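Local coordinates for entry-fusion complex associated protein OPG083 (Vaccinia virus, PDB 6CJ6), which forms part of the poxvirus entry-fusion complex, which merges the viral and cellular membranes and opens a pore for the virion core, at residues D16-L19 with Q20-Q24; L61-T64 with L65-E68; S101-E104 with K105-A109; S128-P131 with G132-M135. All coordinates share one frame; numbering follows the deposited sequence.

Interaction 1: D16-L19 with Q20-Q24; sequences DSYL and QKLAQ. With PDO (1,3-propandiol), chain X.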
loop_
_atom_site.group_PDB
_atom_site.type_symbol
_atom_site.label_atom_id
_atom_site.label_comp_id
_atom_site.label_asym_id
_atom_site.label_seq_id
_atom_site.Cartn_x
_atom_site.Cartn_y
_atom_site.Cartn_z
ATOM N N ASP A 16 1.352 -8.434 -2.592
ATOM C CA ASP A 16 1.539 -9.504 -3.567
ATOM C C ASP A 16 0.371 -9.560 -4.540
ATOM O O ASP A 16 0.567 -9.747 -5.746
ATOM C CB ASP A 16 1.713 -10.842 -2.849
ATOM C CG ASP A 16 3.036 -10.940 -2.116
ATOM O OD1 ASP A 16 3.894 -10.059 -2.330
ATOM O OD2 ASP A 16 3.217 -11.891 -1.327
ATOM N N SER A 17 -0.852 -9.391 -4.031
ATOM C CA SER A 17 -2.020 -9.286 -4.899
ATOM C C SER A 17 -1.947 -8.038 -5.766
ATOM O O SER A 17 -2.224 -8.088 -6.971
ATOM C CB SER A 17 -3.289 -9.254 -4.047
ATOM O OG SER A 17 -4.407 -8.843 -4.817
ATOM N N TYR A 18 -1.578 -6.907 -5.166
ATOM C CA TYR A 18 -1.570 -5.645 -5.895
ATOM C C TYR A 18 -0.491 -5.631 -6.972
ATOM O O TYR A 18 -0.700 -5.074 -8.056
ATOM C CB TYR A 18 -1.388 -4.488 -4.910
ATOM C CG TYR A 18 -1.417 -3.117 -5.541
ATOM C CD1 TYR A 18 -2.430 -2.755 -6.421
ATOM C CD2 TYR A 18 -0.443 -2.176 -5.240
ATOM C CE1 TYR A 18 -2.461 -1.500 -6.993
ATOM C CE2 TYR A 18 -0.467 -0.918 -5.808
ATOM C CZ TYR A 18 -1.477 -0.586 -6.682
ATOM O OH TYR A 18 -1.501 0.665 -7.250
ATOM N N LEU A 19 0.663 -6.250 -6.701
ATOM C CA LEU A 19 1.742 -6.258 -7.685
ATOM C C LEU A 19 1.366 -7.063 -8.926
ATOM O O LEU A 19 1.712 -6.673 -10.047
ATOM C CB LEU A 19 3.040 -6.774 -7.060
ATOM C CG LEU A 19 3.700 -5.843 -6.041
ATOM C CD1 LEU A 19 4.899 -6.512 -5.384
ATOM C CD2 LEU A 19 4.100 -4.529 -6.690
ATOM N N GLN A 20 0.667 -8.188 -8.746
ATOM C CA GLN A 20 0.194 -8.962 -9.893
ATOM C C GLN A 20 -0.661 -8.104 -10.816
ATOM O O GLN A 20 -0.487 -8.117 -12.040
ATOM C CB GLN A 20 -0.617 -10.167 -9.415
ATOM C CG GLN A 20 0.192 -11.374 -8.992
ATOM C CD GLN A 20 -0.684 -12.597 -8.787
ATOM O OE1 GLN A 20 -1.834 -12.626 -9.221
ATOM N NE2 GLN A 20 -0.148 -13.611 -8.117
ATOM N N LYS A 21 -1.598 -7.350 -10.239
ATOM C CA LYS A 21 -2.494 -6.530 -11.044
ATOM C C LYS A 21 -1.740 -5.398 -11.733
ATOM O O LYS A 21 -2.051 -5.043 -12.875
ATOM C CB LYS A 21 -3.613 -5.984 -10.161
ATOM C CG LYS A 21 -4.448 -7.060 -9.477
ATOM C CD LYS A 21 -4.963 -6.571 -8.132
ATOM C CE LYS A 21 -6.399 -7.004 -7.875
ATOM N NZ LYS A 21 -6.548 -8.478 -7.747
ATOM N N LEU A 22 -0.742 -4.823 -11.056
ATOM C CA LEU A 22 0.032 -3.739 -11.658
ATOM C C LEU A 22 0.780 -4.213 -12.898
ATOM O O LEU A 22 0.878 -3.481 -13.889
ATOM C CB LEU A 22 1.012 -3.159 -10.638
ATOM C CG LEU A 22 0.440 -2.364 -9.466
ATOM C CD1 LEU A 22 1.559 -1.841 -8.581
ATOM C CD2 LEU A 22 -0.431 -1.225 -9.962
ATOM N N ALA A 23 1.322 -5.434 -12.856
ATOM C CA ALA A 23 2.073 -5.951 -13.996
ATOM C C ALA A 23 1.180 -6.181 -15.207
ATOM O O ALA A 23 1.610 -5.953 -16.345
ATOM C CB ALA A 23 2.789 -7.245 -13.613
ATOM N N GLN A 24 -0.059 -6.628 -14.989
ATOM C CA GLN A 24 -0.972 -6.845 -16.107
ATOM C C GLN A 24 -1.433 -5.527 -16.718
ATOM O O GLN A 24 -1.460 -5.384 -17.946
ATOM C CB GLN A 24 -2.178 -7.667 -15.651
ATOM C CG GLN A 24 -1.804 -8.942 -14.937
ATOM C CD GLN A 24 -3.012 -9.691 -14.420
ATOM O OE1 GLN A 24 -4.151 -9.381 -14.772
ATOM N NE2 GLN A 24 -2.769 -10.685 -13.577
HETATM C C1 PDO X . -3.688 -12.829 -5.301
HETATM O O1 PDO X . -2.599 -12.326 -4.518
HETATM C C2 PDO X . -4.465 -11.662 -5.899
HETATM C C3 PDO X . -3.913 -11.283 -7.267
HETATM O O3 PDO X . -4.556 -10.089 -7.727
#

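Interaction 2: L61-T64 with L65-E68; sequences LSFT and LMVE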
loop_
_atom_site.group_PDB
_atom_site.type_symbol
_atom_site.label_atom_id
_atom_site.label_comp_id
_atom_site.label_asym_id
_atom_site.label_seq_id
_atom_site.Cartn_x
_atom_site.Cartn_y
_atom_site.Cartn_z
ATOM N N LEU A 61 -6.923 4.169 -11.812
ATOM C CA LEU A 61 -6.622 2.760 -12.051
ATOM C C LEU A 61 -5.837 2.166 -10.891
ATOM O O LEU A 61 -6.052 1.008 -10.515
ATOM C CB LEU A 61 -5.848 2.605 -13.359
ATOM C CG LEU A 61 -5.239 1.236 -13.670
ATOM C CD1 LEU A 61 -6.314 0.158 -13.717
ATOM C CD2 LEU A 61 -4.460 1.289 -14.978
ATOM N N SER A 62 -4.918 2.945 -10.318
ATOM C CA SER A 62 -4.168 2.484 -9.157
ATOM C C SER A 62 -5.114 2.167 -8.005
ATOM O O SER A 62 -5.127 1.047 -7.484
ATOM C CB SER A 62 -3.148 3.548 -8.744
ATOM O OG SER A 62 -2.233 3.820 -9.789
ATOM N N PHE A 63 -5.941 3.142 -7.621
ATOM C CA PHE A 63 -6.866 2.945 -6.510
ATOM C C PHE A 63 -7.857 1.816 -6.773
ATOM O O PHE A 63 -8.296 1.151 -5.833
ATOM C CB PHE A 63 -7.598 4.250 -6.199
ATOM C CG PHE A 63 -6.864 5.138 -5.237
ATOM C CD1 PHE A 63 -6.881 4.867 -3.878
ATOM C CD2 PHE A 63 -6.165 6.245 -5.688
ATOM C CE1 PHE A 63 -6.213 5.683 -2.987
ATOM C CE2 PHE A 63 -5.492 7.063 -4.801
ATOM C CZ PHE A 63 -5.517 6.779 -3.446
ATOM N N THR A 64 -8.219 1.580 -8.036
ATOM C CA THR A 64 -9.158 0.503 -8.339
ATOM C C THR A 64 -8.562 -0.861 -8.004
ATOM O O THR A 64 -9.159 -1.639 -7.250
ATOM C CB THR A 64 -9.604 0.575 -9.801
ATOM O OG1 THR A 64 -10.336 1.787 -10.015
ATOM C CG2 THR A 64 -10.497 -0.603 -10.139
ATOM N N LEU A 65 -7.381 -1.168 -8.550
ATOM C CA LEU A 65 -6.703 -2.411 -8.192
ATOM C C LEU A 65 -6.243 -2.391 -6.739
ATOM O O LEU A 65 -6.172 -3.443 -6.094
ATOM C CB LEU A 65 -5.507 -2.637 -9.114
ATOM C CG LEU A 65 -5.781 -2.697 -10.618
ATOM C CD1 LEU A 65 -4.475 -2.701 -11.396
ATOM C CD2 LEU A 65 -6.611 -3.918 -10.962
ATOM N N MET A 66 -5.917 -1.205 -6.224
ATOM C CA MET A 66 -5.596 -1.051 -4.810
ATOM C C MET A 66 -6.772 -1.471 -3.938
ATOM O O MET A 66 -6.587 -2.104 -2.894
ATOM C CB MET A 66 -5.243 0.412 -4.556
ATOM C CG MET A 66 -4.681 0.754 -3.209
ATOM S SD MET A 66 -3.522 2.124 -3.406
ATOM C CE MET A 66 -2.006 1.194 -3.487
ATOM N N VAL A 67 -7.993 -1.134 -4.356
ATOM C CA VAL A 67 -9.167 -1.481 -3.560
ATOM C C VAL A 67 -9.556 -2.943 -3.758
ATOM O O VAL A 67 -9.951 -3.622 -2.802
ATOM C CB VAL A 67 -10.323 -0.506 -3.848
ATOM C CG1 VAL A 67 -11.640 -1.065 -3.340
ATOM C CG2 VAL A 67 -10.041 0.834 -3.196
ATOM N N GLU A 68 -9.450 -3.452 -4.990
ATOM C CA GLU A 68 -9.701 -4.871 -5.230
ATOM C C GLU A 68 -8.849 -5.730 -4.307
ATOM O O GLU A 68 -9.350 -6.656 -3.659
ATOM C CB GLU A 68 -9.400 -5.235 -6.685
ATOM C CG GLU A 68 -10.260 -4.556 -7.736
ATOM C CD GLU A 68 -10.017 -5.120 -9.129
ATOM O OE1 GLU A 68 -10.011 -6.361 -9.278
ATOM O OE2 GLU A 68 -9.824 -4.326 -10.074
#

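Interaction 3: S101-E104 with K105-A109; sequences SKLE and KNCNA. With PDO (1,3-propandiol), chain Y; MOH (methanol), chain B; PGO (S-1,2-propanediol), chain C.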
loop_
_atom_site.group_PDB
_atom_site.type_symbol
_atom_site.label_atom_id
_atom_site.label_comp_id
_atom_site.label_asym_id
_atom_site.label_seq_id
_atom_site.Cartn_x
_atom_site.Cartn_y
_atom_site.Cartn_z
ATOM N N SER A 101 -13.402 5.664 -3.263
ATOM C CA SER A 101 -13.539 5.539 -1.822
ATOM C C SER A 101 -13.250 6.875 -1.139
ATOM O O SER A 101 -12.747 7.825 -1.743
ATOM C CB SER A 101 -12.580 4.474 -1.290
ATOM O OG SER A 101 -11.235 4.806 -1.599
ATOM N N LYS A 102 -13.594 6.942 0.148
ATOM C CA LYS A 102 -13.184 8.081 0.960
ATOM C C LYS A 102 -11.666 8.170 1.060
ATOM O O LYS A 102 -11.109 9.273 1.101
ATOM C CB LYS A 102 -13.819 7.975 2.346
ATOM C CG LYS A 102 -13.180 8.836 3.421
ATOM C CD LYS A 102 -13.941 8.687 4.727
ATOM C CE LYS A 102 -13.085 9.047 5.924
ATOM N NZ LYS A 102 -13.797 8.710 7.187
ATOM N N LEU A 103 -10.984 7.022 1.093
ATOM C CA LEU A 103 -9.525 7.023 1.087
ATOM C C LEU A 103 -8.984 7.816 -0.095
ATOM O O LEU A 103 -8.161 8.722 0.072
ATOM C CB LEU A 103 -9.005 5.584 1.046
ATOM C CG LEU A 103 -7.508 5.430 0.742
ATOM C CD1 LEU A 103 -6.664 6.014 1.862
ATOM C CD2 LEU A 103 -7.141 3.977 0.490
ATOM N N GLU A 104 -9.465 7.503 -1.302
ATOM C CA GLU A 104 -8.956 8.158 -2.502
ATOM C C GLU A 104 -9.272 9.648 -2.505
ATOM O O GLU A 104 -8.430 10.469 -2.889
ATOM C CB GLU A 104 -9.529 7.475 -3.743
ATOM C CG GLU A 104 -9.167 8.156 -5.050
ATOM C CD GLU A 104 -9.513 7.309 -6.254
ATOM O OE1 GLU A 104 -10.189 6.273 -6.077
ATOM O OE2 GLU A 104 -9.099 7.674 -7.372
ATOM N N LYS A 105 -10.481 10.022 -2.085
ATOM C CA LYS A 105 -10.802 11.442 -1.996
ATOM C C LYS A 105 -9.941 12.132 -0.946
ATOM O O LYS A 105 -9.476 13.257 -1.160
ATOM C CB LYS A 105 -12.293 11.632 -1.712
ATOM C CG LYS A 105 -13.186 11.201 -2.866
ATOM C CD LYS A 105 -14.649 11.214 -2.481
ATOM C CE LYS A 105 -15.536 10.798 -3.656
ATOM N NZ LYS A 105 -16.952 10.613 -3.237
ATOM N N ASN A 106 -9.711 11.471 0.190
ATOM C CA ASN A 106 -8.823 12.038 1.197
ATOM C C ASN A 106 -7.415 12.217 0.642
ATOM O O ASN A 106 -6.778 13.252 0.866
ATOM C CB ASN A 106 -8.812 11.148 2.442
ATOM C CG ASN A 106 -8.315 11.874 3.677
ATOM O OD1 ASN A 106 -9.026 12.698 4.253
ATOM N ND2 ASN A 106 -7.096 11.564 4.097
ATOM N N CYS A 107 -6.923 11.225 -0.103
ATOM C CA CYS A 107 -5.604 11.334 -0.714
ATOM C C CYS A 107 -5.579 12.401 -1.802
ATOM O O CYS A 107 -4.653 13.220 -1.859
ATOM C CB CYS A 107 -5.166 9.982 -1.271
ATOM S SG CYS A 107 -4.592 8.820 -0.022
ATOM N N ASN A 108 -6.585 12.403 -2.687
ATOM C CA ASN A 108 -6.656 13.429 -3.723
ATOM C C ASN A 108 -6.662 14.827 -3.112
ATOM O O ASN A 108 -6.043 15.753 -3.651
ATOM C CB ASN A 108 -7.901 13.232 -4.592
ATOM C CG ASN A 108 -7.790 12.064 -5.552
ATOM O OD1 ASN A 108 -6.715 11.511 -5.766
ATOM N ND2 ASN A 108 -8.916 11.696 -6.155
ATOM N N ALA A 109 -7.349 14.996 -1.977
ATOM C CA ALA A 109 -7.409 16.306 -1.333
ATOM C C ALA A 109 -6.077 16.669 -0.692
ATOM O O ALA A 109 -5.682 17.840 -0.685
ATOM C CB ALA A 109 -8.526 16.329 -0.291
HETATM C C1 PDO Y . -8.502 16.410 -5.106
HETATM O O1 PDO Y . -8.760 16.962 -6.401
HETATM C C2 PDO Y . -9.755 16.525 -4.245
HETATM C C3 PDO Y . -9.920 15.297 -3.357
HETATM O O3 PDO Y . -11.275 15.217 -2.902
HETATM C C MOH B . -11.248 3.319 -5.330
HETATM O O MOH B . -11.088 4.462 -4.515
HETATM C C1 PGO C . -16.227 4.550 2.172
HETATM C C2 PGO C . -15.916 4.507 3.651
HETATM C C3 PGO C . -17.047 3.716 4.162
HETATM O O1 PGO C . -15.928 5.540 1.205
HETATM O O2 PGO C . -15.864 5.752 4.373
HETATM O O HOH W 1 -10.068 10.161 -8.223
#

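Interaction 4: S128-P131 with G132-M135; sequences SAPP and GQHM. With EOH (ethanol), chain D.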
loop_
_atom_site.group_PDB
_atom_site.type_symbol
_atom_site.label_atom_id
_atom_site.label_comp_id
_atom_site.label_asym_id
_atom_site.label_seq_id
_atom_site.Cartn_x
_atom_site.Cartn_y
_atom_site.Cartn_z
ATOM N N SER A 128 8.906 -3.341 12.425
ATOM C CA SER A 128 9.648 -4.017 13.482
ATOM C C SER A 128 9.377 -5.515 13.455
ATOM O O SER A 128 8.245 -5.949 13.218
ATOM C CB SER A 128 9.276 -3.451 14.858
ATOM O OG SER A 128 7.881 -3.541 15.083
ATOM N N ALA A 129 10.420 -6.300 13.715
ATOM C CA ALA A 129 10.355 -7.753 13.741
ATOM C C ALA A 129 11.218 -8.270 14.883
ATOM O O ALA A 129 12.188 -7.610 15.276
ATOM C CB ALA A 129 10.859 -8.357 12.421
ATOM N N PRO A 130 10.892 -9.439 15.430
ATOM C CA PRO A 130 11.700 -10.010 16.522
ATOM C C PRO A 130 13.099 -10.353 16.044
ATOM O O PRO A 130 13.358 -10.394 14.831
ATOM C CB PRO A 130 10.924 -11.283 16.901
ATOM C CG PRO A 130 9.535 -11.043 16.428
ATOM C CD PRO A 130 9.670 -10.226 15.180
ATOM N N PRO A 131 14.035 -10.594 16.966
ATOM C CA PRO A 131 15.387 -10.992 16.554
ATOM C C PRO A 131 15.363 -12.333 15.835
ATOM O O PRO A 131 14.624 -13.246 16.206
ATOM C CB PRO A 131 16.150 -11.086 17.881
ATOM C CG PRO A 131 15.371 -10.244 18.832
ATOM C CD PRO A 131 13.939 -10.399 18.423
ATOM N N GLY A 132 16.191 -12.444 14.800
ATOM C CA GLY A 132 16.164 -13.601 13.935
ATOM C C GLY A 132 15.091 -13.569 12.869
ATOM O O GLY A 132 14.961 -14.542 12.115
ATOM N N GLN A 133 14.318 -12.489 12.783
ATOM C CA GLN A 133 13.276 -12.337 11.780
ATOM C C GLN A 133 13.396 -10.972 11.114
ATOM O O GLN A 133 14.189 -10.120 11.524
ATOM C CB GLN A 133 11.874 -12.509 12.383
ATOM C CG GLN A 133 11.549 -13.925 12.826
ATOM C CD GLN A 133 10.061 -14.144 13.018
ATOM O OE1 GLN A 133 9.326 -14.348 12.053
ATOM N NE2 GLN A 133 9.609 -14.096 14.266
ATOM N N HIS A 134 12.593 -10.773 10.070
ATOM C CA HIS A 134 12.560 -9.506 9.356
ATOM C C HIS A 134 11.152 -9.275 8.831
ATOM O O HIS A 134 10.450 -10.218 8.456
ATOM C CB HIS A 134 13.559 -9.478 8.191
ATOM C CG HIS A 134 13.197 -10.384 7.053
ATOM N ND1 HIS A 134 13.591 -11.704 6.996
ATOM C CD2 HIS A 134 12.486 -10.156 5.922
ATOM C CE1 HIS A 134 13.136 -12.251 5.883
ATOM N NE2 HIS A 134 12.461 -11.333 5.215
ATOM N N MET A 135 10.740 -8.010 8.811
ATOM C CA MET A 135 9.463 -7.617 8.224
ATOM C C MET A 135 9.722 -7.112 6.811
ATOM O O MET A 135 10.275 -6.024 6.625
ATOM C CB MET A 135 8.760 -6.550 9.061
ATOM C CG MET A 135 7.481 -6.041 8.413
ATOM S SD MET A 135 6.546 -4.884 9.432
ATOM C CE MET A 135 6.029 -5.952 10.774
HETATM C C1 EOH D . 15.969 -18.728 12.436
HETATM C C2 EOH D . 17.027 -19.676 12.002
HETATM O O EOH D . 16.263 -17.464 11.848
#

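Interaction 1: D16-L19 with Q20-Q24
Tyr18 and Leu22 meet one turn apart on helix 10-24, an i to i+4 CH-pi contact in the last turns of that alpha-helix. Leu22 CG lies over the centre of the phenol ring, 3.9 Å from the centroid of Tyr18 and 13° off the ring normal. The two methyls spread from there, CD1 over the CE2 side of the same face and CD2 toward CZ and OH. Tyr18 CG stands anti to the backbone N (chi1 -178°), beside the carbonyl carbon, which projects the ring from the helix on the side where Leu22 comes up from the next turn. A looser apolar touch joins Leu19 CD2 to Leu22 CD1 at 4.2 Å. Beyond them, helix 59-74 meets Tyr18 through Ser62 and Met66, and Val140 of strand 133-141 touches both Tyr18 and Leu22.

Four backbone bonds of the i to i+4 pattern tie the segments. Leu22 N to Tyr18 O measures 3.0 Å and Ala23 N to Leu19 O 3.1 Å, whereas those from Gln20 and Lys21 are long and weak.

A bound 1,3-propanediol sits on the polar face. Ser17 OG also hydrogen-bonds Glu72 and Ser69, which fastens the serine to helix 59-74. Lys21 bends at chi2, chi3 and chi4, folding back over the Ser17 carbonyl; its CD lies 3.3 Å from Ser17 O, and a long, weak ion pair reaches Glu72. The diol hydroxyl O3 sits between these groups, near Ser17 O and Ser17 OG, and takes a 2.6 Å hydrogen bond from Lys21 NZ.

Interaction 2: L61-T64 with L65-E68
Met66 N donates to Ser62 O at 2.7 Å, nearly in line with the carbonyl bond, and Val67 N reaches Phe63 O at the same length but with a more bent N-H approach of 139°. Glu68 N to Thr64 O and Leu65 N to Leu61 O complete the i to i+4 ladder of helix 59-74, the latter almost straight at 174°. Thr64 O also receives a weak second bond from Val67 N, so this carbonyl is shared by two donors. The hydroxyl of Thr64 turns back along the helix and hydrogen-bonds the carbonyl of Arg60. With OG1 thus engaged, CG2 of Thr64 stands anti to the backbone N (chi1 -64° for OG1) and is the branch that meets Glu68, 3.8 Å from its OE2.

Outside this ladder the side chains pair by turns. Leu61 and Leu65 lie side by side and point the same way, touching through their CD1 methyls at 4.1 Å. On another flank the chain of Met66, bent at chi2 and chi3, brings SD to 4.8 Å from the centroid of the Phe63 ring. The sulfur approaches obliquely in a Met-aromatic contact.

Ser62 and Met66 touch Tyr18 of helix 10-24, Met66 also packs on Leu151 and Ile154 of helix 145-158, and Phe63 faces helix 102-113. Ser62, Phe63 and Met66 thus serve the buried interfaces, while Thr64 and Glu68 are partly exposed; Leu65 and Glu68 both touch Lys21 of helix 10-24, so apolar and acidic side chains share that neighbour.

Interaction 3: S101-E104 with K105-A109
Glu104 and Asn108, one turn apart, lie side by side and point the same way, their carboxylate and amide planes 74° apart. A water spans their ends, donating to Glu104 OE2 and accepting from Asn108 ND2, each at 2.8 Å. Nearer the backbone, the aliphatic CG of Glu104 lies 3.7 Å from Asn108 ND2. Leu103 CD1 touches Cys107 SG at 4.0 Å.

Backbone bonds hold these pairs in place: Asn108 N to Glu104 O is 2.7 Å, with Cys107 N to Leu103 O, Asn106 N to Lys102 O and Lys105 N to Ser101 O alongside. The helix starts at Ser101, the N-cap residue. Its OG sits between the backbone N and the carbonyl carbon (chi1 59°), from where it accepts the N-H of Glu104 at 3.2 Å, closing the first turn.

A methanol, probably from the crystallisation liquor, bridges the cap residue and the acid. Its oxygen accepts from Ser101 N and Ser101 OG and donates to Glu104 OE1 at 2.6 Å. OE1 additionally forms a salt bridge with Arg60, so the carboxylate is held from both ends: methanol and arginine at OE1, water at OE2. The nearby arginine would probably favour the ionised acid.

The buried side of helix 102-113 lies against two others. Phe63 of helix 59-74 packs on Leu103, Glu104 and Cys107; helix 145-158 meets Leu103 through Thr153 and Asn108 through Glu146, and is bonded covalently to this helix by the disulfide from Cys107 to Cys149.

Interaction 4: S128-P131 with G132-M135
Gln133 runs its extended side chain past the ring of Pro130, the two crossing obliquely, with NE2 3.7 Å from Pro130 CG and a little farther from CD. The glutamine reaches there because its CG stands anti to the carbonyl carbon (chi1 -69°) and the chain then continues extended to the amide. Phe7 touches both Pro130 and Gln133.

Farther from the bend, Ala129 directs its methyl toward the returning backbone, where CB lies 3.6 Å from Met135 N and nearly as close to His134 CA. Met135 also faces the first segment: its chain is extended as far as SD and bends at chi3 (-67°), which brings CE to 3.3 Å from Ser128 O. The CB atoms of Ala129 and Met135 are 4.4 Å apart.

The Pro130-Gln133 pair spans a type II beta turn, by which the chain passes from strand 119-127 into strand 133-141. Pro131 and Gly132 occupy its corners, glycine with the positive phi of 82° that this turn type requires at the third position. Gln133 N closes the turn on Pro130 O at 3.1 Å, the donor lying above the carbonyl plane.

His134 points away from the first segment, and its ND1 hydrogen-bonds Thr4 OG1. Backbone bonds tie His134 to Lys5 and Phe7, and Met135 to Asn46 and Ala48, placing the new strand between strands 5-6 and 47-53.

Interactions 1, 2 and 3 belong to a packed set of helices. Interaction 2 is the buried middle member: Met66 CE meets Tyr18 CE2 of interaction 1 at 3.5 Å, and Phe63 CB lies 3.3 Å from Glu104 OE1 of interaction 3. Interactions 1 and 3 do not touch and are both partly buried, each meeting helix 59-74 with apolar and polar groups: Tyr18 with Ser17 and Lys21, and Leu103 and Cys107 with Glu104, respectively; both hold small alcohols. Interaction 4 stands apart at the surface, its centre about 30 Å from that of interaction 2. Helical i to i+4 bonds dominate the first three; a single turn bond and proline and methyl contacts shape the fourth.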